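Local coordinates for protein acetylxylan esterase (Geobacillus stearothermophilus, PDB 5BN1) that removes acetyl side groups from the xylose units of xylan and xylo-oligosaccharides, working as a doughnut-shaped octamer built of two staggered tetrameric rings, at residues A[25-30]-A[55-60]; A[43-48]-A[211-216]; A[64-69]-A[106-111]; A[89-94]-A[135-140]. The protein carries 1 engineered substitution. All blocks are in the same frame, centred on the assembly; numbering follows the deposited sequence. Where two conformers were deposited one is given.

Interactions 3 and 4 form a close pair, with centres 11 Å apart, joined by probable hydrogen bonds from Val66 N to Asp93 OD2 (2.8 Å) and from Asn92 ND2 to Asn64 O (3.0 Å). Both lie by the presumed active site: Asn92, an inferred transition-state stabiliser, belongs to interaction 4, and the side chain of Thr65 in interaction 3 is about 4 Å from that of Asn92. Interaction 1 is about 23 Å from interaction 4 between centres, and its segment 55-60 leads in sequence toward 64-69. It touches interaction 2, where Phe30 CZ lies 3.5 Å from Gly43 N. Interaction 2 is away from the annotated sites, its centre 32 Å from that of interaction 3.

Interaction 1. Residues A[25-30]-A[55-60]; sequences EGEGSF and RVVNKG
Glu27 lays its extended side chain over Val57 and the peptide before it, with CG modelled 3.1 Å from Val56 O and CD 3.4 Å from Val57 CG2. Its CG is anti to the backbone N (chi1 -166°), which starts the chain out across the strand. The carboxylate meets the edge of the Arg55 guanidinium in a salt bridge, the two planes only 12° apart. The modelled 2.2 Å between Glu27 OE2 and Arg55 NH2 is too short to be taken literally. Both side chains were deposited in two conformers, so the detail of the bridge, and the close approaches of the whole Glu27 side chain, hold for one conformer and are doubtful. A water connects the same carboxylate to the strand, donating to Glu27 OE2 (3.1 Å) and accepting from Val56 N (2.8 Å).

The backbones are joined more securely: Asn58 N donates to Gly26 O over 2.8 Å at a nearly straight 169°. A CA-H...O contact runs back from Gly26 CA to Asn58 O (3.3 Å), and a beta carbon at Gly26 would collide with that oxygen. Asn58 OD1 accepts from Gly60 N, closing an Asx turn.

Strand 55-58 is outermost in this chain's parallel sheet. Its backbone pairs with strand 8-13, Val56 packs on Val42 of helix 37-48, and Arg55 has a second salt-bridge partner in Glu105 of a neighbouring subunit.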
loop_
_atom_site.group_PDB
_atom_site.type_symbol
_atom_site.label_atom_id
_atom_site.label_comp_id
_atom_site.label_asym_id
_atom_site.label_seq_id
_atom_site.Cartn_x
_atom_site.Cartn_y
_atom_site.Cartn_z
ATOM N N GLU A 25 -15.493 -0.259 -19.446
ATOM C CA GLU A 25 -16.936 -0.243 -19.727
ATOM C C GLU A 25 -17.519 1.175 -19.549
ATOM O O GLU A 25 -18.478 1.595 -20.275
ATOM C CB GLU A 25 -17.683 -1.236 -18.803
ATOM C CG GLU A 25 -16.929 -2.558 -18.530
ATOM C CD GLU A 25 -15.793 -2.514 -17.436
ATOM O OE1 GLU A 25 -15.546 -1.473 -16.693
ATOM O OE2 GLU A 25 -15.097 -3.575 -17.327
ATOM N N GLY A 26 -17.037 1.935 -18.532
ATOM C CA GLY A 26 -17.619 3.287 -18.350
ATOM C C GLY A 26 -19.140 3.425 -18.109
ATOM O O GLY A 26 -19.796 4.416 -18.338
ATOM N N GLU A 27 -19.721 2.360 -17.445
ATOM C CA GLU A 27 -21.147 2.311 -17.246
ATOM C C GLU A 27 -21.424 1.270 -16.114
ATOM O O GLU A 27 -20.562 0.409 -15.828
ATOM C CB GLU A 27 -21.828 1.842 -18.584
ATOM C CG GLU A 27 -23.333 2.022 -18.729
ATOM C CD GLU A 27 -23.933 1.374 -19.986
ATOM O OE1 GLU A 27 -23.290 0.474 -20.598
ATOM O OE2 GLU A 27 -25.062 1.759 -20.329
ATOM N N GLY A 28 -22.611 1.354 -15.559
ATOM C CA GLY A 28 -23.117 0.312 -14.666
ATOM C C GLY A 28 -23.141 0.849 -13.223
ATOM O O GLY A 28 -23.398 0.140 -12.273
ATOM N N SER A 29 -22.862 2.129 -13.062
ATOM C CA SER A 29 -22.910 2.755 -11.737
ATOM C C SER A 29 -22.345 4.135 -11.960
ATOM O O SER A 29 -21.648 4.388 -12.958
ATOM C CB SER A 29 -22.083 1.981 -10.661
ATOM O OG SER A 29 -20.765 1.953 -10.991
ATOM N N PHE A 30 -22.611 5.057 -11.050
ATOM C CA PHE A 30 -21.992 6.388 -11.227
ATOM C C PHE A 30 -20.549 6.303 -10.841
ATOM O O PHE A 30 -19.701 7.066 -11.380
ATOM C CB PHE A 30 -22.611 7.343 -10.142
ATOM C CG PHE A 30 -23.882 8.031 -10.559
ATOM C CD1 PHE A 30 -23.745 9.105 -11.387
ATOM C CD2 PHE A 30 -25.215 7.631 -10.125
ATOM C CE1 PHE A 30 -24.800 9.877 -11.805
ATOM C CE2 PHE A 30 -26.357 8.467 -10.478
ATOM C CZ PHE A 30 -26.142 9.515 -11.374
ATOM N N ARG A 55 -29.791 5.530 -20.705
ATOM C CA ARG A 55 -28.650 4.776 -20.298
ATOM C C ARG A 55 -27.427 5.565 -20.787
ATOM O O ARG A 55 -27.395 6.079 -21.815
ATOM C CB ARG A 55 -28.589 3.384 -20.877
ATOM C CG ARG A 55 -29.908 2.661 -21.052
ATOM C CD ARG A 55 -29.488 1.438 -21.882
ATOM N NE ARG A 55 -28.041 1.245 -21.563
ATOM C CZ ARG A 55 -27.235 0.348 -22.114
ATOM N NH1 ARG A 55 -27.677 -0.442 -23.079
ATOM N NH2 ARG A 55 -25.984 0.283 -21.744
ATOM N N VAL A 56 -26.497 5.764 -19.871
ATOM C CA VAL A 56 -25.311 6.621 -20.095
ATOM C C VAL A 56 -24.048 5.865 -19.929
ATOM O O VAL A 56 -23.857 5.056 -19.010
ATOM C CB VAL A 56 -25.375 7.882 -19.215
ATOM C CG1 VAL A 56 -24.146 8.786 -19.450
ATOM C CG2 VAL A 56 -26.629 8.648 -19.420
ATOM N N VAL A 57 -23.092 6.076 -20.882
ATOM C CA VAL A 57 -21.799 5.458 -20.925
ATOM C C VAL A 57 -20.722 6.606 -21.023
ATOM O O VAL A 57 -20.946 7.567 -21.736
ATOM C CB VAL A 57 -21.641 4.546 -22.179
ATOM C CG1 VAL A 57 -20.358 3.790 -22.112
ATOM C CG2 VAL A 57 -22.819 3.580 -22.305
ATOM N N ASN A 58 -19.647 6.469 -20.240
ATOM C CA ASN A 58 -18.552 7.406 -20.269
ATOM C C ASN A 58 -17.341 6.783 -20.810
ATOM O O ASN A 58 -16.713 5.862 -20.282
ATOM C CB ASN A 58 -18.291 7.919 -18.835
ATOM C CG ASN A 58 -17.266 9.052 -18.821
ATOM O OD1 ASN A 58 -16.520 9.268 -19.775
ATOM N ND2 ASN A 58 -17.157 9.732 -17.664
ATOM N N LYS A 59 -16.938 7.238 -22.013
ATOM C CA LYS A 59 -15.761 6.792 -22.719
ATOM C C LYS A 59 -14.611 7.786 -22.761
ATOM O O LYS A 59 -13.686 7.710 -23.581
ATOM C CB LYS A 59 -16.109 6.264 -24.165
ATOM C CG LYS A 59 -16.947 4.993 -24.078
ATOM C CD LYS A 59 -16.207 3.817 -23.626
ATOM C CE LYS A 59 -16.978 2.498 -23.872
ATOM N NZ LYS A 59 -16.175 1.307 -23.506
ATOM N N GLY A 60 -14.634 8.742 -21.823
ATOM C CA GLY A 60 -13.536 9.698 -21.714
ATOM C C GLY A 60 -12.223 9.029 -21.394
ATOM O O GLY A 60 -12.244 8.007 -20.592
HETATM O O HOH W 1 -26.429 3.488 -18.160
#

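Interaction 2. Residues A[43-48]-A[211-216]; sequences GLLQAV and IGFEIV. Engineered in segment 211-216: Ile215 (natural residue Trp).
Leu44 O accepts a weak helical hydrogen bond from Val48 N at 3.0 Å, and Phe213 CE2 comes to 4.1 Å from the same oxygen. The contact across the segments is otherwise apolar, and the phenyl ring of Phe213 carries most of it. CG of Phe213 is anti to the backbone N (chi1 177°), which carries it toward the last turn of helix 37-48; the ring follows.

Val48 meets the far end of the ring with both methyls, CG1 and CG2 each lying 3.9 Å from Phe213 CZ. Leu45 touches nearer the ring's base, CD2 to Phe213 CD2 at 4.1 Å, the two side chains sliding past each other in opposite directions. The other branch of Leu45 turns to Ile211, with 4.3 Å between their CD1 atoms. Beside the ring, Leu44 CD1 reaches CD1 of Ile215 at 4.2 Å; Ile215 is an engineered replacement of tryptophan. An alanine in place of Phe213 would probably open a gap beside the helix end, leaving the Val48 methyls and Leu45 CD2 without their aromatic partner.

Gly212, with positive phi, ends helix 197-211 in a Schellman motif, after which the chain runs past helix 37-48. Leu208 of helix 197-211 packs on Leu44, Leu45 and Phe213, while Tyr49 meets the Phe213 ring edge-to-face. The contact thus joins the end of helix 37-48 to the tail following helix 197-211, next to another subunit whose Val216 packs on Phe213.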
loop_
_atom_site.group_PDB
_atom_site.type_symbol
_atom_site.label_atom_id
_atom_site.label_comp_id
_atom_site.label_asym_id
_atom_site.label_seq_id
_atom_site.Cartn_x
_atom_site.Cartn_y
_atom_site.Cartn_z
ATOM N N GLY A 43 -26.946 12.572 -12.843
ATOM C CA GLY A 43 -27.651 12.716 -11.592
ATOM C C GLY A 43 -28.691 13.720 -11.555
ATOM O O GLY A 43 -29.755 13.535 -10.865
ATOM N N LEU A 44 -28.528 14.926 -12.160
ATOM C CA LEU A 44 -29.519 15.950 -12.274
ATOM C C LEU A 44 -30.763 15.433 -13.092
ATOM O O LEU A 44 -31.908 15.708 -12.749
ATOM C CB LEU A 44 -28.979 17.222 -12.891
ATOM C CG LEU A 44 -28.149 18.098 -11.883
ATOM C CD1 LEU A 44 -27.245 19.027 -12.587
ATOM C CD2 LEU A 44 -29.188 18.826 -10.976
ATOM N N LEU A 45 -30.457 14.717 -14.158
ATOM C CA LEU A 45 -31.614 14.182 -14.972
ATOM C C LEU A 45 -32.403 13.130 -14.164
ATOM O O LEU A 45 -33.674 13.204 -14.236
ATOM C CB LEU A 45 -31.084 13.608 -16.316
ATOM C CG LEU A 45 -30.664 14.562 -17.391
ATOM C CD1 LEU A 45 -29.916 13.794 -18.422
ATOM C CD2 LEU A 45 -31.867 15.338 -17.910
ATOM N N GLN A 46 -31.726 12.289 -13.410
ATOM C CA GLN A 46 -32.425 11.324 -12.558
ATOM C C GLN A 46 -33.173 11.972 -11.463
ATOM O O GLN A 46 -34.316 11.513 -11.107
ATOM C CB GLN A 46 -31.570 10.254 -12.099
ATOM C CG GLN A 46 -32.297 9.141 -11.383
ATOM C CD GLN A 46 -31.506 7.825 -11.449
ATOM O OE1 GLN A 46 -30.411 7.684 -10.888
ATOM N NE2 GLN A 46 -31.982 6.892 -12.324
ATOM N N ALA A 47 -32.631 13.054 -10.872
ATOM C CA ALA A 47 -33.290 13.738 -9.788
ATOM C C ALA A 47 -34.542 14.477 -10.248
ATOM O O ALA A 47 -35.579 14.487 -9.517
ATOM C CB ALA A 47 -32.335 14.705 -9.113
ATOM N N VAL A 48 -34.548 15.015 -11.471
ATOM C CA VAL A 48 -35.527 15.974 -11.887
ATOM C C VAL A 48 -36.474 15.228 -12.930
ATOM O O VAL A 48 -37.668 15.471 -12.860
ATOM C CB VAL A 48 -34.944 17.284 -12.440
ATOM C CG1 VAL A 48 -35.972 18.249 -12.927
ATOM C CG2 VAL A 48 -34.076 17.993 -11.388
ATOM N N ILE A 211 -29.739 20.149 -24.293
ATOM C CA ILE A 211 -30.646 19.031 -24.479
ATOM C C ILE A 211 -32.076 19.306 -23.983
ATOM O O ILE A 211 -32.863 18.337 -24.051
ATOM C CB ILE A 211 -30.151 17.687 -23.991
ATOM C CG1 ILE A 211 -29.913 17.672 -22.437
ATOM C CG2 ILE A 211 -28.856 17.236 -24.739
ATOM C CD1 ILE A 211 -29.821 16.293 -21.926
ATOM N N GLY A 212 -32.343 20.478 -23.478
ATOM C CA GLY A 212 -33.651 21.068 -23.176
ATOM C C GLY A 212 -33.961 21.109 -21.698
ATOM O O GLY A 212 -35.130 21.385 -21.337
ATOM N N PHE A 213 -32.979 20.967 -20.810
ATOM C CA PHE A 213 -33.222 21.209 -19.362
ATOM C C PHE A 213 -32.395 22.435 -18.975
ATOM O O PHE A 213 -31.167 22.323 -18.729
ATOM C CB PHE A 213 -32.767 20.036 -18.603
ATOM C CG PHE A 213 -32.854 20.115 -17.067
ATOM C CD1 PHE A 213 -33.532 21.163 -16.448
ATOM C CD2 PHE A 213 -32.204 19.130 -16.278
ATOM C CE1 PHE A 213 -33.567 21.248 -15.035
ATOM C CE2 PHE A 213 -32.269 19.206 -14.870
ATOM C CZ PHE A 213 -32.924 20.281 -14.302
ATOM N N GLU A 214 -33.054 23.526 -18.791
ATOM C CA GLU A 214 -32.353 24.762 -18.554
ATOM C C GLU A 214 -32.464 25.104 -17.064
ATOM O O GLU A 214 -33.550 25.188 -16.520
ATOM C CB GLU A 214 -32.909 25.904 -19.467
ATOM C CG GLU A 214 -32.001 27.121 -19.422
ATOM C CD GLU A 214 -32.381 28.224 -20.402
ATOM O OE1 GLU A 214 -33.600 28.328 -20.680
ATOM O OE2 GLU A 214 -31.473 28.987 -20.867
ATOM N N ILE A 215 -31.342 25.168 -16.365
ATOM C CA ILE A 215 -31.310 25.588 -14.952
ATOM C C ILE A 215 -31.037 27.098 -14.957
ATOM O O ILE A 215 -30.027 27.601 -15.516
ATOM C CB ILE A 215 -30.207 24.825 -14.240
ATOM C CG1 ILE A 215 -30.526 23.364 -14.318
ATOM C CG2 ILE A 215 -29.852 25.514 -12.898
ATOM C CD1 ILE A 215 -29.446 22.451 -13.792
ATOM N N VAL A 216 -31.944 27.862 -14.347
ATOM C CA VAL A 216 -31.797 29.313 -14.303
ATOM C C VAL A 216 -31.985 29.854 -12.898
ATOM O O VAL A 216 -32.604 29.181 -12.052
ATOM C CB VAL A 216 -32.874 29.976 -15.252
ATOM C CG1 VAL A 216 -32.544 29.704 -16.703
ATOM C CG2 VAL A 216 -34.273 29.413 -14.935
#

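Interaction 3. Residues A[64-69]-A[106-111]; sequences NTVRDL and KHVYLD
Arg67 and Val108 form the first shell: CG2 of Val108 sits 3.7 Å above the guanidinium plane of Arg67, offset toward the rim. Arg67 NH2 gives a weak hydrogen bond to His107 O at 3.0 Å, strongly bent at 126°. The same methyl of Val108 lies 3.7 Å from Thr65 OG1, while its CG1 meets Val66 CG1 at 4.0 Å, these two side chains crossing at about a right angle.

Outer partners hold the guanidinium too: Glu112 makes a salt bridge with Arg67 NH2, and Glu105 O accepts from NH1. An alanine here would probably leave Glu112 without this positive partner and His107 O without this donor. On the other segment, a 2.6 Å hydrogen bond between His107 ND1 and Tyr109 OH ties the side chains that flank Val108 in sequence, and His107 NE2 is bonded to Leu100 O.

Thr65 is the N-cap of helix 66-78: its OG1 accepts weakly from Asp68 N (3.4 Å), and Thr65 N donates to the anti lone pair of Asp68 OD2 (3.0 Å). This reciprocal pair is a capping box. It starts the helix beside the presumed oxyanion hole of an SGNH hydrolase, the Thr65 side chain about 4 Å from that of Asn92.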
loop_
_atom_site.group_PDB
_atom_site.type_symbol
_atom_site.label_atom_id
_atom_site.label_comp_id
_atom_site.label_asym_id
_atom_site.label_seq_id
_atom_site.Cartn_x
_atom_site.Cartn_y
_atom_site.Cartn_z
ATOM N N ASN A 64 -6.368 12.486 -23.991
ATOM C CA ASN A 64 -6.676 12.317 -25.450
ATOM C C ASN A 64 -6.814 13.635 -26.213
ATOM O O ASN A 64 -7.274 14.649 -25.735
ATOM C CB ASN A 64 -7.985 11.540 -25.622
ATOM C CG ASN A 64 -7.893 10.079 -25.572
ATOM O OD1 ASN A 64 -6.837 9.421 -25.203
ATOM N ND2 ASN A 64 -8.915 9.538 -26.076
ATOM N N THR A 65 -6.370 13.530 -27.470
ATOM C CA THR A 65 -6.626 14.510 -28.519
ATOM C C THR A 65 -7.640 13.829 -29.463
ATOM O O THR A 65 -8.007 12.684 -29.342
ATOM C CB THR A 65 -5.386 14.807 -29.270
ATOM O OG1 THR A 65 -4.966 13.596 -29.974
ATOM C CG2 THR A 65 -4.233 15.285 -28.422
ATOM N N VAL A 66 -8.007 14.584 -30.483
ATOM C CA VAL A 66 -8.961 13.978 -31.465
ATOM C C VAL A 66 -8.269 12.855 -32.255
ATOM O O VAL A 66 -8.934 11.944 -32.751
ATOM C CB VAL A 66 -9.564 15.061 -32.373
ATOM C CG1 VAL A 66 -8.585 15.544 -33.455
ATOM C CG2 VAL A 66 -10.837 14.522 -33.030
ATOM N N ARG A 67 -6.954 12.875 -32.341
ATOM C CA ARG A 67 -6.201 11.847 -33.012
ATOM C C ARG A 67 -6.378 10.536 -32.218
ATOM O O ARG A 67 -6.594 9.418 -32.742
ATOM C CB ARG A 67 -4.777 12.218 -33.086
ATOM C CG ARG A 67 -3.906 11.169 -33.786
ATOM C CD ARG A 67 -2.415 11.528 -33.665
ATOM N NE ARG A 67 -2.036 12.852 -34.185
ATOM C CZ ARG A 67 -1.055 13.623 -33.760
ATOM N NH1 ARG A 67 -0.324 13.274 -32.642
ATOM N NH2 ARG A 67 -0.771 14.739 -34.339
ATOM N N ASP A 68 -6.359 10.613 -30.852
ATOM C CA ASP A 68 -6.623 9.461 -30.080
ATOM C C ASP A 68 -8.059 8.992 -30.176
ATOM O O ASP A 68 -8.322 7.767 -30.128
ATOM C CB ASP A 68 -6.294 9.749 -28.604
ATOM C CG ASP A 68 -4.866 10.138 -28.410
ATOM O OD1 ASP A 68 -3.947 9.332 -28.783
ATOM O OD2 ASP A 68 -4.556 11.201 -27.812
ATOM N N LEU A 69 -9.001 9.907 -30.231
ATOM C CA LEU A 69 -10.411 9.520 -30.475
ATOM C C LEU A 69 -10.570 8.705 -31.726
ATOM O O LEU A 69 -11.163 7.672 -31.709
ATOM C CB LEU A 69 -11.331 10.694 -30.519
ATOM C CG LEU A 69 -11.462 11.578 -29.302
ATOM C CD1 LEU A 69 -12.682 12.451 -29.342
ATOM C CD2 LEU A 69 -11.511 10.825 -28.006
ATOM N N LYS A 106 3.231 15.596 -30.698
ATOM C CA LYS A 106 2.135 15.537 -29.796
ATOM C C LYS A 106 1.021 16.600 -30.031
ATOM O O LYS A 106 -0.049 16.537 -29.348
ATOM C CB LYS A 106 2.653 15.823 -28.378
ATOM C CG LYS A 106 3.636 14.714 -27.927
ATOM C CD LYS A 106 3.823 14.956 -26.429
ATOM C CE LYS A 106 2.781 14.184 -25.569
ATOM N NZ LYS A 106 3.475 13.087 -24.840
ATOM N N HIS A 107 1.350 17.526 -30.931
ATOM C CA HIS A 107 0.450 18.667 -31.277
ATOM C C HIS A 107 -0.561 18.125 -32.279
ATOM O O HIS A 107 -0.213 17.381 -33.119
ATOM C CB HIS A 107 1.177 19.800 -31.900
ATOM C CG HIS A 107 2.289 20.383 -31.054
ATOM N ND1 HIS A 107 3.101 21.379 -31.483
ATOM C CD2 HIS A 107 2.692 20.073 -29.774
ATOM C CE1 HIS A 107 3.998 21.667 -30.546
ATOM N NE2 HIS A 107 3.744 20.908 -29.518
ATOM N N VAL A 108 -1.784 18.560 -32.156
ATOM C CA VAL A 108 -2.788 18.321 -33.225
ATOM C C VAL A 108 -3.196 19.693 -33.676
ATOM O O VAL A 108 -3.969 20.404 -33.038
ATOM C CB VAL A 108 -3.974 17.500 -32.718
ATOM C CG1 VAL A 108 -5.016 17.370 -33.805
ATOM C CG2 VAL A 108 -3.575 16.158 -32.241
ATOM N N TYR A 109 -2.672 20.157 -34.825
ATOM C CA TYR A 109 -2.832 21.467 -35.414
ATOM C C TYR A 109 -4.230 21.532 -36.071
ATOM O O TYR A 109 -4.861 20.477 -36.208
ATOM C CB TYR A 109 -1.716 21.734 -36.412
ATOM C CG TYR A 109 -0.355 21.820 -35.748
ATOM C CD1 TYR A 109 -0.098 22.746 -34.764
ATOM C CD2 TYR A 109 0.709 21.011 -36.216
ATOM C CE1 TYR A 109 1.140 22.783 -34.156
ATOM C CE2 TYR A 109 1.927 21.002 -35.518
ATOM C CZ TYR A 109 2.133 21.932 -34.587
ATOM O OH TYR A 109 3.390 22.038 -33.975
ATOM N N LEU A 110 -4.602 22.753 -36.381
ATOM C CA LEU A 110 -6.010 22.993 -36.753
ATOM C C LEU A 110 -6.425 22.171 -37.924
ATOM O O LEU A 110 -7.556 21.751 -38.000
ATOM C CB LEU A 110 -6.196 24.476 -36.955
ATOM C CG LEU A 110 -7.673 24.963 -37.071
ATOM C CD1 LEU A 110 -8.290 24.857 -35.667
ATOM C CD2 LEU A 110 -7.762 26.350 -37.569
ATOM N N ASP A 111 -5.523 22.024 -38.935
ATOM C CA ASP A 111 -5.899 21.177 -40.052
ATOM C C ASP A 111 -6.205 19.748 -39.742
ATOM O O ASP A 111 -7.202 19.202 -40.198
ATOM C CB ASP A 111 -4.827 21.239 -41.184
ATOM C CG ASP A 111 -3.468 20.750 -40.792
ATOM O OD1 ASP A 111 -3.023 20.896 -39.625
ATOM O OD2 ASP A 111 -2.782 20.136 -41.629
#

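Interaction 4. Residues A[89-94]-A[135-140]; sequences IGINDV and TPFYIE
Pro136, whose O accepts from Thr135 OG1 (3.0 Å), presses its ring against the turn Ile89-Gly90-Ile91, its CD 3.5 Å from Ile89 O and its CB 3.6 Å from Ile91 N. The fit is close at Gly90, the N-cap of helix 91-99: a beta carbon there would come within 2.9 Å of Pro136 CG, and the backbone angles of Gly90 also disfavour one. Residues 90-93, Gly-Ile-Asn-Asp, match the GxND signature of SGNH hydrolases and include Asn92, an inferred transition-state stabiliser.

Next comes Phe137, which meets Ile91 twice. Its carbonyl oxygen lies 3.4 Å from Ile91 CG1, and its ring receives Ile91 CD1 over one face, 3.9 Å from the centroid and 17° off the normal, a CH-pi contact. Phe137 CG takes the crowded position between its backbone N and carbonyl carbon (chi1 60°). Its CB points away from the other segment, yet the ring comes back to Ile91; Phe176 of helix 172-180 packs against the same ring. The Ile91 side chain is about 7 Å from those of Ser15 and His194, both inferred to be catalytic, near them without touching.

From Tyr138 on the segment departs from helix 91-99: Tyr138 OH bonds to Tyr184 OH of a neighbouring subunit, and Glu140 makes a salt bridge with Arg192 of the same chain.

Hydrophobic and CH-pi contacts therefore join the segments, so the joint rests on shape and dispersion. Phe137 N and O are buried without a partner in the model, probably a cost that the apolar packing must pay.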
loop_
_atom_site.group_PDB
_atom_site.type_symbol
_atom_site.label_atom_id
_atom_site.label_comp_id
_atom_site.label_asym_id
_atom_site.label_seq_id
_atom_site.Cartn_x
_atom_site.Cartn_y
_atom_site.Cartn_z
ATOM N N ILE A 89 -13.643 17.529 -27.187
ATOM C CA ILE A 89 -12.227 17.274 -27.497
ATOM C C ILE A 89 -11.609 18.512 -28.096
ATOM O O ILE A 89 -12.274 19.392 -28.676
ATOM C CB ILE A 89 -12.066 16.068 -28.419
ATOM C CG1 ILE A 89 -10.672 15.413 -28.353
ATOM C CG2 ILE A 89 -12.512 16.467 -29.881
ATOM C CD1 ILE A 89 -10.472 14.596 -27.061
ATOM N N GLY A 90 -10.309 18.674 -27.836
ATOM C CA GLY A 90 -9.513 19.862 -28.301
ATOM C C GLY A 90 -8.642 20.489 -27.257
ATOM O O GLY A 90 -7.694 21.145 -27.587
ATOM N N ILE A 91 -8.982 20.316 -25.955
ATOM C CA ILE A 91 -8.115 20.886 -24.958
ATOM C C ILE A 91 -6.670 20.437 -25.093
ATOM O O ILE A 91 -5.770 21.266 -25.056
ATOM C CB ILE A 91 -8.644 20.610 -23.551
ATOM C CG1 ILE A 91 -9.876 21.453 -23.272
ATOM C CG2 ILE A 91 -7.563 20.957 -22.480
ATOM C CD1 ILE A 91 -10.653 21.129 -22.007
ATOM N N ASN A 92 -6.430 19.141 -25.270
ATOM C CA ASN A 92 -5.092 18.605 -25.330
ATOM C C ASN A 92 -4.435 18.928 -26.686
ATOM O O ASN A 92 -3.257 19.219 -26.772
ATOM C CB ASN A 92 -5.051 17.174 -25.038
ATOM C CG ASN A 92 -5.401 16.907 -23.590
ATOM O OD1 ASN A 92 -4.745 17.507 -22.702
ATOM N ND2 ASN A 92 -6.252 16.025 -23.328
ATOM N N ASP A 93 -5.271 18.891 -27.749
ATOM C CA ASP A 93 -4.837 19.241 -29.095
ATOM C C ASP A 93 -4.137 20.570 -29.097
ATOM O O ASP A 93 -3.123 20.771 -29.802
ATOM C CB ASP A 93 -6.043 19.233 -30.001
ATOM C CG ASP A 93 -6.864 17.982 -29.910
ATOM O OD1 ASP A 93 -7.406 17.644 -28.775
ATOM O OD2 ASP A 93 -7.060 17.217 -30.900
ATOM N N VAL A 94 -4.659 21.537 -28.355
ATOM C CA VAL A 94 -4.177 22.848 -28.128
ATOM C C VAL A 94 -3.050 22.840 -27.080
ATOM O O VAL A 94 -2.011 23.442 -27.270
ATOM C CB VAL A 94 -5.299 23.798 -27.750
ATOM C CG1 VAL A 94 -4.781 25.128 -27.391
ATOM C CG2 VAL A 94 -6.308 23.906 -28.930
ATOM N N THR A 135 -17.673 22.331 -27.315
ATOM C CA THR A 135 -16.380 23.004 -27.600
ATOM C C THR A 135 -15.374 22.602 -26.509
ATOM O O THR A 135 -15.815 22.319 -25.371
ATOM C CB THR A 135 -16.397 24.532 -27.626
ATOM O OG1 THR A 135 -16.840 25.110 -26.368
ATOM C CG2 THR A 135 -17.436 25.023 -28.669
ATOM N N PRO A 136 -14.119 22.497 -26.842
ATOM C CA PRO A 136 -13.106 22.637 -25.764
ATOM C C PRO A 136 -13.268 23.991 -25.117
ATOM O O PRO A 136 -14.001 24.934 -25.497
ATOM C CB PRO A 136 -11.828 22.396 -26.533
ATOM C CG PRO A 136 -12.039 23.156 -27.860
ATOM C CD PRO A 136 -13.431 22.707 -28.178
ATOM N N PHE A 137 -12.446 24.237 -24.064
ATOM C CA PHE A 137 -12.465 25.468 -23.355
ATOM C C PHE A 137 -11.091 25.672 -22.662
ATOM O O PHE A 137 -10.325 24.717 -22.534
ATOM C CB PHE A 137 -13.584 25.472 -22.230
ATOM C CG PHE A 137 -13.439 24.416 -21.176
ATOM C CD1 PHE A 137 -12.582 24.681 -20.126
ATOM C CD2 PHE A 137 -14.067 23.199 -21.263
ATOM C CE1 PHE A 137 -12.366 23.666 -19.173
ATOM C CE2 PHE A 137 -13.866 22.211 -20.358
ATOM C CZ PHE A 137 -12.987 22.427 -19.330
ATOM N N TYR A 138 -10.920 26.905 -22.228
ATOM C CA TYR A 138 -9.722 27.275 -21.437
ATOM C C TYR A 138 -10.195 28.269 -20.452
ATOM O O TYR A 138 -10.831 29.277 -20.817
ATOM C CB TYR A 138 -8.597 27.761 -22.300
ATOM C CG TYR A 138 -7.258 27.930 -21.618
ATOM C CD1 TYR A 138 -6.691 26.873 -20.943
ATOM C CD2 TYR A 138 -6.529 29.089 -21.753
ATOM C CE1 TYR A 138 -5.452 26.964 -20.375
ATOM C CE2 TYR A 138 -5.268 29.184 -21.156
ATOM C CZ TYR A 138 -4.741 28.117 -20.511
ATOM O OH TYR A 138 -3.451 28.260 -19.989
ATOM N N ILE A 139 -9.933 27.991 -19.147
ATOM C CA ILE A 139 -10.528 28.840 -18.143
ATOM C C ILE A 139 -9.628 30.036 -17.907
ATOM O O ILE A 139 -8.725 30.094 -17.061
ATOM C CB ILE A 139 -10.787 28.012 -16.837
ATOM C CG1 ILE A 139 -11.626 26.819 -17.140
ATOM C CG2 ILE A 139 -11.407 28.941 -15.748
ATOM C CD1 ILE A 139 -11.818 25.828 -15.983
ATOM N N GLU A 140 -9.816 31.069 -18.757
ATOM C CA GLU A 140 -8.928 32.215 -18.865
ATOM C C GLU A 140 -9.763 33.317 -19.520
ATOM O O GLU A 140 -10.298 33.050 -20.619
ATOM C CB GLU A 140 -7.688 31.866 -19.795
ATOM C CG GLU A 140 -6.884 33.071 -20.147
ATOM C CD GLU A 140 -6.451 33.875 -18.967
ATOM O OE1 GLU A 140 -5.740 33.318 -18.050
ATOM O OE2 GLU A 140 -6.833 35.098 -18.849
#